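Local coordinates for protein succinylglutamate desuccinylase (Vibrio parahaemolyticus, PDB 2BCO) that probably hydrolyses N-succinylglutamate to succinate and glutamate with one bound zinc ion, the last step of arginine breakdown by the succinyltransferase pathway, at residues 191-196 and 255-260; 259-264 and 326-331; 287-292 and 304-309. All coordinates share one frame; numbering follows the deposited sequence.

Contact 1: 191-196 and 255-260; sequences EAVLLS and KPCIKY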
ATOM      1  N   GLU A 191       9.031  -6.613  -7.677  1.00 12.08           N
ATOM      2  CA  GLU A 191      10.262  -6.238  -8.352  1.00 14.34           C
ATOM      3  C   GLU A 191      11.163  -5.221  -7.674  1.00 13.84           C
ATOM      4  O   GLU A 191      12.381  -5.299  -7.810  1.00 12.86           O
ATOM      5  CB  GLU A 191       9.924  -5.786  -9.768  1.00 18.58           C
ATOM      6  CG  GLU A 191       9.234  -6.886 -10.567  1.00 22.11           C
ATOM      7  CD  GLU A 191       8.713  -6.405 -11.900  1.00 27.78           C
ATOM      8  OE1 GLU A 191       9.500  -5.793 -12.655  1.00 28.73           O
ATOM      9  OE2 GLU A 191       7.520  -6.646 -12.202  1.00 32.26           O
ATOM     10  N   ALA A 192      10.583  -4.273  -6.947  1.00 12.14           N
ATOM     11  CA  ALA A 192      11.398  -3.269  -6.287  1.00 12.43           C
ATOM     12  C   ALA A 192      10.717  -2.636  -5.083  1.00 14.61           C
ATOM     13  O   ALA A 192       9.484  -2.607  -4.995  1.00 12.84           O
ATOM     14  CB  ALA A 192      11.781  -2.187  -7.282  1.00 11.05           C
ATOM     15  N   VAL A 193      11.536  -2.151  -4.149  1.00 10.44           N
ATOM     16  CA  VAL A 193      11.029  -1.473  -2.964  1.00 12.35           C
ATOM     17  C   VAL A 193      11.751  -0.140  -2.814  1.00 10.70           C
ATOM     18  O   VAL A 193      12.975  -0.081  -2.848  1.00  7.68           O
ATOM     19  CB  VAL A 193      11.247  -2.282  -1.673  1.00 25.00           C
ATOM     20  CG1 VAL A 193      10.515  -1.605  -0.515  1.00 21.07           C
ATOM     21  CG2 VAL A 193      10.735  -3.702  -1.861  1.00 31.57           C
ATOM     22  N   LEU A 194      10.981   0.929  -2.673  1.00 11.39           N
ATOM     23  CA  LEU A 194      11.538   2.266  -2.510  1.00 10.52           C
ATOM     24  C   LEU A 194      11.505   2.577  -1.000  1.00  9.85           C
ATOM     25  O   LEU A 194      10.451   2.504  -0.364  1.00  7.31           O
ATOM     26  CB  LEU A 194      10.681   3.282  -3.279  1.00 12.18           C
ATOM     27  CG  LEU A 194      11.265   4.639  -3.705  1.00 16.30           C
ATOM     28  CD1 LEU A 194      10.149   5.674  -3.696  1.00 12.75           C
ATOM     29  CD2 LEU A 194      12.397   5.076  -2.782  1.00 15.72           C
ATOM     30  N   LEU A 195      12.662   2.891  -0.429  1.00  8.68           N
ATOM     31  CA  LEU A 195      12.750   3.216   0.986  1.00  9.81           C
ATOM     32  C   LEU A 195      12.602   4.732   1.125  1.00  9.48           C
ATOM     33  O   LEU A 195      13.500   5.472   0.745  1.00 11.44           O
ATOM     34  CB  LEU A 195      14.107   2.783   1.538  1.00 12.28           C
ATOM     35  CG  LEU A 195      14.491   1.321   1.324  1.00 14.84           C
ATOM     36  CD1 LEU A 195      15.889   1.091   1.846  1.00 15.35           C
ATOM     37  CD2 LEU A 195      13.500   0.406   2.017  1.00 11.83           C
ATOM     38  N   SER A 196      11.476   5.200   1.650  1.00 11.68           N
ATOM     39  CA  SER A 196      11.279   6.641   1.803  1.00 12.87           C
ATOM     40  C   SER A 196      12.320   7.254   2.736  1.00 12.60           C
ATOM     41  O   SER A 196      12.790   6.593   3.659  1.00 15.08           O
ATOM     42  CB  SER A 196       9.887   6.942   2.359  1.00  9.19           C
ATOM     43  OG  SER A 196       8.876   6.631   1.420  1.00 11.59           O
ATOM     44  N   LYS A 255      14.585 -14.374  -5.653  1.00 26.18           N
ATOM     45  CA  LYS A 255      15.633 -13.366  -5.739  1.00 22.25           C
ATOM     46  C   LYS A 255      15.296 -12.111  -4.936  1.00 18.33           C
ATOM     47  O   LYS A 255      14.128 -11.854  -4.619  1.00 16.28           O
ATOM     48  CB  LYS A 255      15.873 -12.961  -7.194  1.00 32.41           C
ATOM     49  CG  LYS A 255      14.707 -12.231  -7.845  1.00 36.76           C
ATOM     50  CD  LYS A 255      15.070 -11.780  -9.256  1.00 40.64           C
ATOM     51  CE  LYS A 255      13.943 -10.991  -9.904  1.00 42.99           C
ATOM     52  NZ  LYS A 255      14.320 -10.488 -11.258  1.00 47.17           N
ATOM     53  N   PRO A 256      16.323 -11.315  -4.594  1.00 18.18           N
ATOM     54  CA  PRO A 256      16.072 -10.088  -3.833  1.00 16.01           C
ATOM     55  C   PRO A 256      15.457  -9.018  -4.728  1.00 15.27           C
ATOM     56  O   PRO A 256      15.891  -8.832  -5.869  1.00 14.28           O
ATOM     57  CB  PRO A 256      17.462  -9.689  -3.348  1.00  9.95           C
ATOM     58  CG  PRO A 256      18.356 -10.164  -4.474  1.00  9.91           C
ATOM     59  CD  PRO A 256      17.769 -11.529  -4.799  1.00 12.29           C
ATOM     60  N   CYS A 257      14.434  -8.335  -4.221  1.00 14.22           N
ATOM     61  CA  CYS A 257      13.814  -7.261  -4.985  1.00 15.36           C
ATOM     62  C   CYS A 257      14.849  -6.140  -5.053  1.00 13.47           C
ATOM     63  O   CYS A 257      15.745  -6.066  -4.210  1.00 14.99           O
ATOM     64  CB  CYS A 257      12.544  -6.765  -4.284  1.00 11.05           C
ATOM     65  SG  CYS A 257      12.784  -6.163  -2.596  1.00 18.30           S
ATOM     66  N   ILE A 258      14.748  -5.282  -6.056  1.00 11.29           N
ATOM     67  CA  ILE A 258      15.686  -4.178  -6.169  1.00 13.41           C
ATOM     68  C   ILE A 258      15.378  -3.170  -5.052  1.00 14.54           C
ATOM     69  O   ILE A 258      14.210  -2.879  -4.778  1.00 16.05           O
ATOM     70  CB  ILE A 258      15.564  -3.507  -7.550  1.00 18.17           C
ATOM     71  CG1 ILE A 258      15.895  -4.536  -8.642  1.00 17.35           C
ATOM     72  CG2 ILE A 258      16.509  -2.304  -7.649  1.00 17.98           C
ATOM     73  CD1 ILE A 258      15.490  -4.095 -10.027  1.00 14.54           C
ATOM     74  N   LYS A 259      16.421  -2.666  -4.398  1.00 14.85           N
ATOM     75  CA  LYS A 259      16.249  -1.707  -3.313  1.00 15.36           C
ATOM     76  C   LYS A 259      16.633  -0.319  -3.826  1.00 16.70           C
ATOM     77  O   LYS A 259      17.712  -0.132  -4.398  1.00 17.29           O
ATOM     78  CB  LYS A 259      17.146  -2.075  -2.121  1.00 20.36           C
ATOM     79  CG  LYS A 259      17.123  -3.549  -1.687  1.00 19.52           C
ATOM     80  CD  LYS A 259      15.758  -3.983  -1.149  1.00 21.00           C
ATOM     81  CE  LYS A 259      15.805  -5.397  -0.561  1.00 17.49           C
ATOM     82  NZ  LYS A 259      16.248  -6.431  -1.547  1.00 15.11           N
ATOM     83  N   TYR A 260      15.745   0.651  -3.628  1.00 10.20           N
ATOM     84  CA  TYR A 260      15.988   2.020  -4.071  1.00  9.70           C
ATOM     85  C   TYR A 260      16.006   2.948  -2.867  1.00  8.66           C
ATOM     86  O   TYR A 260      15.458   2.623  -1.824  1.00 10.25           O
ATOM     87  CB  TYR A 260      14.880   2.489  -5.023  1.00 12.28           C
ATOM     88  CG  TYR A 260      14.932   1.907  -6.420  1.00 14.10           C
ATOM     89  CD1 TYR A 260      15.790   2.433  -7.388  1.00 15.11           C
ATOM     90  CD2 TYR A 260      14.125   0.834  -6.776  1.00 12.51           C
ATOM     91  CE1 TYR A 260      15.843   1.899  -8.680  1.00 13.08           C
ATOM     92  CE2 TYR A 260      14.168   0.294  -8.064  1.00 14.12           C
ATOM     93  CZ  TYR A 260      15.027   0.829  -9.009  1.00 13.72           C
ATOM     94  OH  TYR A 260      15.064   0.298 -10.280  1.00 17.05           O
TER

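Contact 2: 259-264 and 326-331; sequences KYRVSR and MVCEVK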
ATOM      1  N   LYS A 259      16.421  -2.666  -4.398  1.00 14.85           N
ATOM      2  CA  LYS A 259      16.249  -1.707  -3.313  1.00 15.36           C
ATOM      3  C   LYS A 259      16.633  -0.319  -3.826  1.00 16.70           C
ATOM      4  O   LYS A 259      17.712  -0.132  -4.398  1.00 17.29           O
ATOM      5  CB  LYS A 259      17.146  -2.075  -2.121  1.00 20.36           C
ATOM      6  CG  LYS A 259      17.123  -3.549  -1.687  1.00 19.52           C
ATOM      7  CD  LYS A 259      15.758  -3.983  -1.149  1.00 21.00           C
ATOM      8  CE  LYS A 259      15.805  -5.397  -0.561  1.00 17.49           C
ATOM      9  NZ  LYS A 259      16.248  -6.431  -1.547  1.00 15.11           N
ATOM     10  N   TYR A 260      15.745   0.651  -3.628  1.00 10.20           N
ATOM     11  CA  TYR A 260      15.988   2.020  -4.071  1.00  9.70           C
ATOM     12  C   TYR A 260      16.006   2.948  -2.867  1.00  8.66           C
ATOM     13  O   TYR A 260      15.458   2.623  -1.824  1.00 10.25           O
ATOM     14  CB  TYR A 260      14.880   2.489  -5.023  1.00 12.28           C
ATOM     15  CG  TYR A 260      14.932   1.907  -6.420  1.00 14.10           C
ATOM     16  CD1 TYR A 260      15.790   2.433  -7.388  1.00 15.11           C
ATOM     17  CD2 TYR A 260      14.125   0.834  -6.776  1.00 12.51           C
ATOM     18  CE1 TYR A 260      15.843   1.899  -8.680  1.00 13.08           C
ATOM     19  CE2 TYR A 260      14.168   0.294  -8.064  1.00 14.12           C
ATOM     20  CZ  TYR A 260      15.027   0.829  -9.009  1.00 13.72           C
ATOM     21  OH  TYR A 260      15.064   0.298 -10.280  1.00 17.05           O
ATOM     22  N   ARG A 261      16.656   4.094  -3.015  1.00  7.57           N
ATOM     23  CA  ARG A 261      16.707   5.103  -1.963  1.00  9.49           C
ATOM     24  C   ARG A 261      16.401   6.409  -2.676  1.00  9.91           C
ATOM     25  O   ARG A 261      16.525   6.490  -3.899  1.00  6.69           O
ATOM     26  CB  ARG A 261      18.094   5.176  -1.302  1.00 13.57           C
ATOM     27  CG  ARG A 261      19.200   5.815  -2.143  1.00 15.09           C
ATOM     28  CD  ARG A 261      20.501   5.943  -1.333  1.00 20.80           C
ATOM     29  NE  ARG A 261      21.649   6.368  -2.137  1.00 20.36           N
ATOM     30  CZ  ARG A 261      21.845   7.602  -2.588  1.00 21.96           C
ATOM     31  NH1 ARG A 261      20.973   8.561  -2.318  1.00 22.61           N
ATOM     32  NH2 ARG A 261      22.917   7.877  -3.320  1.00 25.43           N
ATOM     33  N   VAL A 262      16.009   7.431  -1.931  1.00 15.62           N
ATOM     34  CA  VAL A 262      15.701   8.707  -2.559  1.00 20.31           C
ATOM     35  C   VAL A 262      16.948   9.564  -2.808  1.00 24.23           C
ATOM     36  O   VAL A 262      17.550  10.086  -1.872  1.00 24.99           O
ATOM     37  CB  VAL A 262      14.696   9.499  -1.701  1.00 18.21           C
ATOM     38  CG1 VAL A 262      14.412  10.856  -2.340  1.00 18.68           C
ATOM     39  CG2 VAL A 262      13.415   8.686  -1.539  1.00 17.44           C
ATOM     40  N   SER A 263      17.340   9.692  -4.073  1.00 28.66           N
ATOM     41  CA  SER A 263      18.500  10.503  -4.431  1.00 32.74           C
ATOM     42  C   SER A 263      18.205  11.920  -3.986  1.00 35.36           C
ATOM     43  O   SER A 263      18.974  12.519  -3.241  1.00 36.08           O
ATOM     44  CB  SER A 263      18.739  10.478  -5.942  1.00 60.40           C
ATOM     45  OG  SER A 263      18.962   9.155  -6.399  1.00 63.69           O
ATOM     46  N   ARG A 264      17.083  12.454  -4.456  1.00 28.33           N
ATOM     47  CA  ARG A 264      16.655  13.791  -4.076  1.00 29.57           C
ATOM     48  C   ARG A 264      15.172  13.991  -4.331  1.00 29.13           C
ATOM     49  O   ARG A 264      14.551  13.265  -5.112  1.00 26.81           O
ATOM     50  CB  ARG A 264      17.484  14.857  -4.800  1.00 49.09           C
ATOM     51  CG  ARG A 264      17.506  14.766  -6.308  1.00 53.48           C
ATOM     52  CD  ARG A 264      18.772  15.430  -6.840  1.00 55.55           C
ATOM     53  NE  ARG A 264      18.830  15.430  -8.298  1.00 58.67           N
ATOM     54  CZ  ARG A 264      18.111  16.232  -9.073  1.00 59.50           C
ATOM     55  NH1 ARG A 264      17.277  17.109  -8.532  1.00 61.48           N
ATOM     56  NH2 ARG A 264      18.217  16.150 -10.390  1.00 60.40           N
HETATM   57  N   MSE A 326      13.479  11.462  -7.094  1.00 20.86           N
HETATM   58  CA  MSE A 326      14.564  10.988  -7.941  1.00 19.60           C
HETATM   59  C   MSE A 326      15.163   9.881  -7.091  1.00 18.24           C
HETATM   60  O   MSE A 326      15.568  10.111  -5.954  1.00 16.05           O
HETATM   61  CB  MSE A 326      15.596  12.089  -8.189  1.00 28.03           C
HETATM   62  CG  MSE A 326      15.081  13.279  -8.982  1.00 32.56           C
HETATM   63 SE   MSE A 326      14.540  12.793 -10.763  1.00 41.29          SE
HETATM   64  CE  MSE A 326      16.242  13.027 -11.663  1.00 38.01           C
ATOM     65  N   VAL A 327      15.194   8.675  -7.633  1.00 18.90           N
ATOM     66  CA  VAL A 327      15.711   7.539  -6.890  1.00 19.99           C
ATOM     67  C   VAL A 327      16.832   6.822  -7.616  1.00 21.12           C
ATOM     68  O   VAL A 327      17.071   7.063  -8.800  1.00 22.39           O
ATOM     69  CB  VAL A 327      14.587   6.541  -6.612  1.00 17.65           C
ATOM     70  CG1 VAL A 327      13.430   7.261  -5.933  1.00 19.64           C
ATOM     71  CG2 VAL A 327      14.121   5.906  -7.918  1.00 16.11           C
ATOM     72  N   CYS A 328      17.513   5.941  -6.893  1.00 13.55           N
ATOM     73  CA  CYS A 328      18.610   5.168  -7.450  1.00 14.32           C
ATOM     74  C   CYS A 328      18.815   3.932  -6.596  1.00 13.70           C
ATOM     75  O   CYS A 328      18.544   3.953  -5.392  1.00 12.89           O
ATOM     76  CB  CYS A 328      19.897   5.998  -7.467  1.00 24.02           C
ATOM     77  SG  CYS A 328      20.451   6.579  -5.840  1.00 31.24           S
ATOM     78  N   GLU A 329      19.278   2.854  -7.213  1.00 20.50           N
ATOM     79  CA  GLU A 329      19.522   1.625  -6.469  1.00 23.28           C
ATOM     80  C   GLU A 329      20.455   1.930  -5.302  1.00 23.94           C
ATOM     81  O   GLU A 329      21.285   2.843  -5.367  1.00 21.65           O
ATOM     82  CB  GLU A 329      20.171   0.559  -7.357  1.00 24.01           C
ATOM     83  CG  GLU A 329      19.318   0.105  -8.525  1.00 28.60           C
ATOM     84  CD  GLU A 329      19.775  -1.229  -9.095  1.00 31.17           C
ATOM     85  OE1 GLU A 329      19.265  -1.628 -10.163  1.00 31.96           O
ATOM     86  OE2 GLU A 329      20.638  -1.880  -8.470  1.00 30.25           O
ATOM     87  N   VAL A 330      20.323   1.173  -4.225  1.00 19.21           N
ATOM     88  CA  VAL A 330      21.199   1.413  -3.107  1.00 19.38           C
ATOM     89  C   VAL A 330      21.814   0.144  -2.533  1.00 18.96           C
ATOM     90  O   VAL A 330      21.240  -0.948  -2.625  1.00 17.97           O
ATOM     91  CB  VAL A 330      20.482   2.193  -2.002  1.00 35.50           C
ATOM     92  CG1 VAL A 330      19.441   1.334  -1.329  1.00 35.66           C
ATOM     93  CG2 VAL A 330      21.515   2.718  -1.013  1.00 43.04           C
ATOM     94  N   LYS A 331      23.006   0.299  -1.968  1.00 22.04           N
ATOM     95  CA  LYS A 331      23.714  -0.815  -1.368  1.00 21.96           C
ATOM     96  C   LYS A 331      23.097  -0.986   0.004  1.00 19.50           C
ATOM     97  O   LYS A 331      23.188  -0.102   0.855  1.00 20.15           O
ATOM     98  CB  LYS A 331      25.211  -0.508  -1.249  1.00 28.53           C
ATOM     99  CG  LYS A 331      26.044  -1.736  -0.893  1.00 34.04           C
ATOM    100  CD  LYS A 331      27.525  -1.418  -0.731  1.00 35.20           C
ATOM    101  CE  LYS A 331      28.315  -2.686  -0.447  1.00 35.85           C
ATOM    102  NZ  LYS A 331      27.798  -3.407   0.752  1.00 37.55           N
TER
HETATM  103  O   HOH W   1      17.189  -0.463 -11.895  1.00 31.71           O

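Contact 3: 287-292 and 304-309; sequences FVHGEV and KNDNEA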
ATOM      1  N   PHE A 287      17.562   8.604 -16.310  1.00 35.32           N
ATOM      2  CA  PHE A 287      18.180   9.686 -17.060  1.00 38.21           C
ATOM      3  C   PHE A 287      19.686   9.516 -16.991  1.00 39.98           C
ATOM      4  O   PHE A 287      20.192   8.737 -16.189  1.00 40.25           O
ATOM      5  CB  PHE A 287      17.802  11.052 -16.470  1.00 34.18           C
ATOM      6  CG  PHE A 287      16.318  11.326 -16.463  1.00 35.97           C
ATOM      7  CD1 PHE A 287      15.562  11.124 -15.309  1.00 35.77           C
ATOM      8  CD2 PHE A 287      15.670  11.776 -17.617  1.00 34.82           C
ATOM      9  CE1 PHE A 287      14.177  11.365 -15.304  1.00 34.72           C
ATOM     10  CE2 PHE A 287      14.286  12.018 -17.625  1.00 33.30           C
ATOM     11  CZ  PHE A 287      13.543  11.812 -16.467  1.00 32.95           C
ATOM     12  N   VAL A 288      20.400  10.239 -17.845  1.00 37.83           N
ATOM     13  CA  VAL A 288      21.852  10.184 -17.855  1.00 39.46           C
ATOM     14  C   VAL A 288      22.307  11.437 -17.130  1.00 40.89           C
ATOM     15  O   VAL A 288      21.561  12.407 -17.067  1.00 39.58           O
ATOM     16  CB  VAL A 288      22.399  10.171 -19.296  1.00 48.20           C
ATOM     17  CG1 VAL A 288      23.910  10.266 -19.279  1.00 49.86           C
ATOM     18  CG2 VAL A 288      21.965   8.887 -20.000  1.00 47.41           C
ATOM     19  N   HIS A 289      23.511  11.418 -16.570  1.00 36.10           N
ATOM     20  CA  HIS A 289      24.000  12.583 -15.847  1.00 37.86           C
ATOM     21  C   HIS A 289      23.934  13.861 -16.679  1.00 35.79           C
ATOM     22  O   HIS A 289      24.354  13.888 -17.836  1.00 35.20           O
ATOM     23  CB  HIS A 289      25.438  12.358 -15.349  1.00 76.35           C
ATOM     24  CG  HIS A 289      26.454  12.214 -16.440  1.00 82.91           C
ATOM     25  ND1 HIS A 289      26.384  11.227 -17.403  1.00 85.22           N
ATOM     26  CD2 HIS A 289      27.586  12.912 -16.701  1.00 84.27           C
ATOM     27  CE1 HIS A 289      27.428  11.324 -18.207  1.00 84.77           C
ATOM     28  NE2 HIS A 289      28.173  12.338 -17.801  1.00 84.78           N
ATOM     29  N   GLY A 290      23.381  14.912 -16.079  1.00 34.34           N
ATOM     30  CA  GLY A 290      23.280  16.192 -16.756  1.00 30.77           C
ATOM     31  C   GLY A 290      22.151  16.316 -17.758  1.00 28.71           C
ATOM     32  O   GLY A 290      22.028  17.345 -18.424  1.00 28.18           O
ATOM     33  N   GLU A 291      21.330  15.279 -17.889  1.00 32.14           N
ATOM     34  CA  GLU A 291      20.218  15.345 -18.830  1.00 31.59           C
ATOM     35  C   GLU A 291      19.110  16.227 -18.256  1.00 32.05           C
ATOM     36  O   GLU A 291      18.738  16.084 -17.087  1.00 30.86           O
ATOM     37  CB  GLU A 291      19.654  13.958 -19.103  1.00 31.63           C
ATOM     38  CG  GLU A 291      18.649  13.941 -20.241  1.00 31.22           C
ATOM     39  CD  GLU A 291      17.947  12.616 -20.374  1.00 30.03           C
ATOM     40  OE1 GLU A 291      18.564  11.578 -20.048  1.00 30.94           O
ATOM     41  OE2 GLU A 291      16.779  12.612 -20.815  1.00 30.70           O
ATOM     42  N   VAL A 292      18.600  17.146 -19.068  1.00 28.66           N
ATOM     43  CA  VAL A 292      17.528  18.026 -18.620  1.00 26.93           C
ATOM     44  C   VAL A 292      16.207  17.333 -18.914  1.00 26.33           C
ATOM     45  O   VAL A 292      16.032  16.754 -19.983  1.00 26.05           O
ATOM     46  CB  VAL A 292      17.570  19.390 -19.348  1.00 44.16           C
ATOM     47  CG1 VAL A 292      18.907  20.076 -19.088  1.00 44.86           C
ATOM     48  CG2 VAL A 292      17.357  19.197 -20.839  1.00 45.06           C
ATOM     49  N   LYS A 304      21.428  14.454 -11.458  1.00 56.55           N
ATOM     50  CA  LYS A 304      22.676  14.752 -10.765  1.00 60.93           C
ATOM     51  C   LYS A 304      23.665  13.612 -10.988  1.00 62.46           C
ATOM     52  O   LYS A 304      24.740  13.809 -11.555  1.00 63.41           O
ATOM     53  CB  LYS A 304      22.413  14.937  -9.263  1.00 86.11           C
ATOM     54  CG  LYS A 304      23.534  15.642  -8.510  1.00 90.47           C
ATOM     55  CD  LYS A 304      23.146  15.932  -7.061  1.00 93.76           C
ATOM     56  CE  LYS A 304      23.215  14.688  -6.189  1.00 95.83           C
ATOM     57  NZ  LYS A 304      24.619  14.214  -6.024  1.00 99.21           N
ATOM     58  N   ASN A 305      23.295  12.416 -10.540  1.00 88.17           N
ATOM     59  CA  ASN A 305      24.144  11.241 -10.708  1.00 88.98           C
ATOM     60  C   ASN A 305      23.917  10.691 -12.106  1.00 87.60           C
ATOM     61  O   ASN A 305      23.411  11.390 -12.981  1.00 87.03           O
ATOM     62  CB  ASN A 305      23.786  10.173  -9.676  1.00102.44           C
ATOM     63  CG  ASN A 305      24.101  10.602  -8.257  1.00106.40           C
ATOM     64  OD1 ASN A 305      23.787   9.895  -7.299  1.00108.32           O
ATOM     65  ND2 ASN A 305      24.730  11.765  -8.114  1.00108.37           N
ATOM     66  N   ASP A 306      24.291   9.436 -12.315  1.00 59.36           N
ATOM     67  CA  ASP A 306      24.116   8.810 -13.615  1.00 55.70           C
ATOM     68  C   ASP A 306      23.132   7.653 -13.454  1.00 53.78           C
ATOM     69  O   ASP A 306      22.703   7.040 -14.436  1.00 52.46           O
ATOM     70  CB  ASP A 306      25.465   8.291 -14.120  1.00 64.40           C
ATOM     71  CG  ASP A 306      25.549   8.249 -15.638  1.00 66.28           C
ATOM     72  OD1 ASP A 306      26.613   7.859 -16.154  1.00 67.38           O
ATOM     73  OD2 ASP A 306      24.560   8.608 -16.310  1.00 66.23           O
ATOM     74  N   ASN A 307      22.766   7.374 -12.206  1.00 50.28           N
ATOM     75  CA  ASN A 307      21.850   6.282 -11.904  1.00 45.02           C
ATOM     76  C   ASN A 307      20.496   6.719 -11.328  1.00 40.32           C
ATOM     77  O   ASN A 307      19.828   5.939 -10.652  1.00 38.20           O
ATOM     78  CB  ASN A 307      22.524   5.304 -10.934  1.00 74.81           C
ATOM     79  CG  ASN A 307      23.863   4.798 -11.452  1.00 76.93           C
ATOM     80  OD1 ASN A 307      24.843   5.544 -11.513  1.00 76.49           O
ATOM     81  ND2 ASN A 307      23.904   3.527 -11.838  1.00 76.24           N
ATOM     82  N   GLU A 308      20.091   7.955 -11.602  1.00 36.02           N
ATOM     83  CA  GLU A 308      18.818   8.458 -11.103  1.00 30.41           C
ATOM     84  C   GLU A 308      17.648   8.118 -12.019  1.00 25.81           C
ATOM     85  O   GLU A 308      17.794   8.016 -13.240  1.00 24.64           O
ATOM     86  CB  GLU A 308      18.859   9.979 -10.911  1.00 38.97           C
ATOM     87  CG  GLU A 308      19.706  10.467  -9.749  1.00 40.67           C
ATOM     88  CD  GLU A 308      19.497  11.944  -9.474  1.00 42.88           C
ATOM     89  OE1 GLU A 308      19.605  12.740 -10.425  1.00 47.94           O
ATOM     90  OE2 GLU A 308      19.219  12.318  -8.315  1.00 44.87           O
ATOM     91  N   ALA A 309      16.486   7.935 -11.407  1.00 23.06           N
ATOM     92  CA  ALA A 309      15.266   7.632 -12.135  1.00 18.78           C
ATOM     93  C   ALA A 309      14.196   8.462 -11.465  1.00 15.13           C
ATOM     94  O   ALA A 309      14.283   8.746 -10.276  1.00 14.80           O
ATOM     95  CB  ALA A 309      14.933   6.145 -12.037  1.00 12.47           C
TER

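Contact 1: 191-196 and 255-260
The carbonyl oxygen of I258 is gripped twice from the strand 192-195. The N-H of V193 meets it almost exactly along the C=O axis, with V193 N 2.8 Å from I258 O, and the CA-H of A192 adds a weaker contact with A192 CA 3.2 Å from the same oxygen. Three further backbone bonds complete a parallel ladder. I258 N donates to E191 O from above the carbonyl plane, Y260 N reaches V193 O at 3.0 Å nearly end-on, and L195 N closes the row on Y260 O, again from above the plane. The two strands run only 19° from parallel.

On the face carrying A192, I258 and Y260, the tyrosine has CG anti to its own carbonyl carbon (chi1 -74°), which lets the ring edge reach A192. The methyl of A192 meets that edge in plane, with A192 CB 3.5 Å from Y260 CE2. Further along, L194, whose side chain is about 8 Å from that of E219, the predicted active-site residue, brings its CD2 branch 4.2 Å from Y260 CB. On the other face V193 turns CG2 alongside its backbone N, and that methyl presses on the thiol of C257, with V193 CG2 3.3 Å from C257 SG, a tight fit. L185 of the helix 179-188 packs against both. K259 folds its bent chain back so that NZ is 2.7 Å from C257 O, on a lone pair.

The hydroxyl of Y260 bonds to NE2 of H163, which gives it a partner outside the two strands. The chemistry is therefore divided: main-chain bonds fix the register between the catalytic region and the barrel-sandwich hybrid region, while apolar contacts, methyl to ring edge and methyl to thiol, pack on the two faces.

Contact 2: 259-264 and 326-331
Strands 259-262 and 326-329 pair antiparallel, 142° apart, until a classic beta bulge sets S263 and R264 both opposite M326, whose O takes a fairly straight bond on a lone pair from R264 N (3.2 Å) and a weak, bent one from S263 N. R261 and C328 form a hydrogen-bonded pair on one face. R261 starts from the crowded rotamer, CG between N and the carbonyl carbon (chi1 73°), then runs extended across V330 at about a right angle. R261 CD is 3.4 Å from V330 CG2, a methyl that also lies at the guanidinium edge, while C328 SG sits over the centre of one guanidinium face, 3.7 Å from R261 CZ. Past the bulge, R264 and selenomethionine M326 lie side by side, with R264 CG 3.8 Å from M326 CB; R264 NE salt-bridges E308 outside the pair. On the opposite face V327 CG2 touches Y260 CD1 at 3.9 Å. A water bridges Y260 OH, which also bonds H163, and E329 OE1, to which it donates. The C328 thiol thus lies on a guanidinium face while V330 and the M326 carbons line arginine stems, an apolar setting for charge that E308 would partly offset at R264.

Contact 3: 287-292 and 304-309
F287 opens the segment by donating its backbone N to E308 O, 3.1 Å away and nearly along the C=O axis, while its ring stacks on F293. V288 follows with its N-H held within its own loop: E291 OE1 accepts it on the anti lone pair, with V288 N 3.2 Å from that oxygen. The CG1 methyl of V288, anti to the backbone N, runs alongside the D306 carboxylate and lies 3.5 Å from OD2. The backbone N of H289 is 3.0 Å from D306 OD2 and comes from above the carboxylate plane. The ring, in the crowded rotamer with CG between N and the carbonyl carbon (chi1 65°), turns its edge to the same oxygen, so that H289 ND1 adds a weak bond of 3.4 Å; ring and carboxylate planes stand 66° apart. D306 itself has CG anti to its N (chi1 -152°), which carries OD2 across to both donors. G290 then adopts a positive phi, and E291 N returns 3.0 Å to V288 O. In the facing loop E308 OE1 accepts K304 N at 2.7 Å, while its OE2 forms a salt bridge with R264. The result is a type II beta turn, glycine at its third position, whose second residue is tied through backbone and imidazole to an aspartate across the contact, in the barrel-sandwich hybrid region.

Overall arrangement
The three contacts run from interior to periphery. Contact 1 is buried, contact 2 partly so, and contact 3 lies farthest from the chain centre, with mostly exposed residues. Contacts 1 and 2 share the strand 258-267, which pairs parallel on one edge and antiparallel on the other; L194 CD2 packs against V262 and V327, joining them through apolar side chains. Contact 3 is nested inside the loop closed by contact 2 and meets it by a different chemistry: the R264–E308 salt bridge and a probable hydrogen bond from V327 N to A309 O. Strand ladders and aliphatic packing inside thus give way outward to carboxylates serving loop N-H groups.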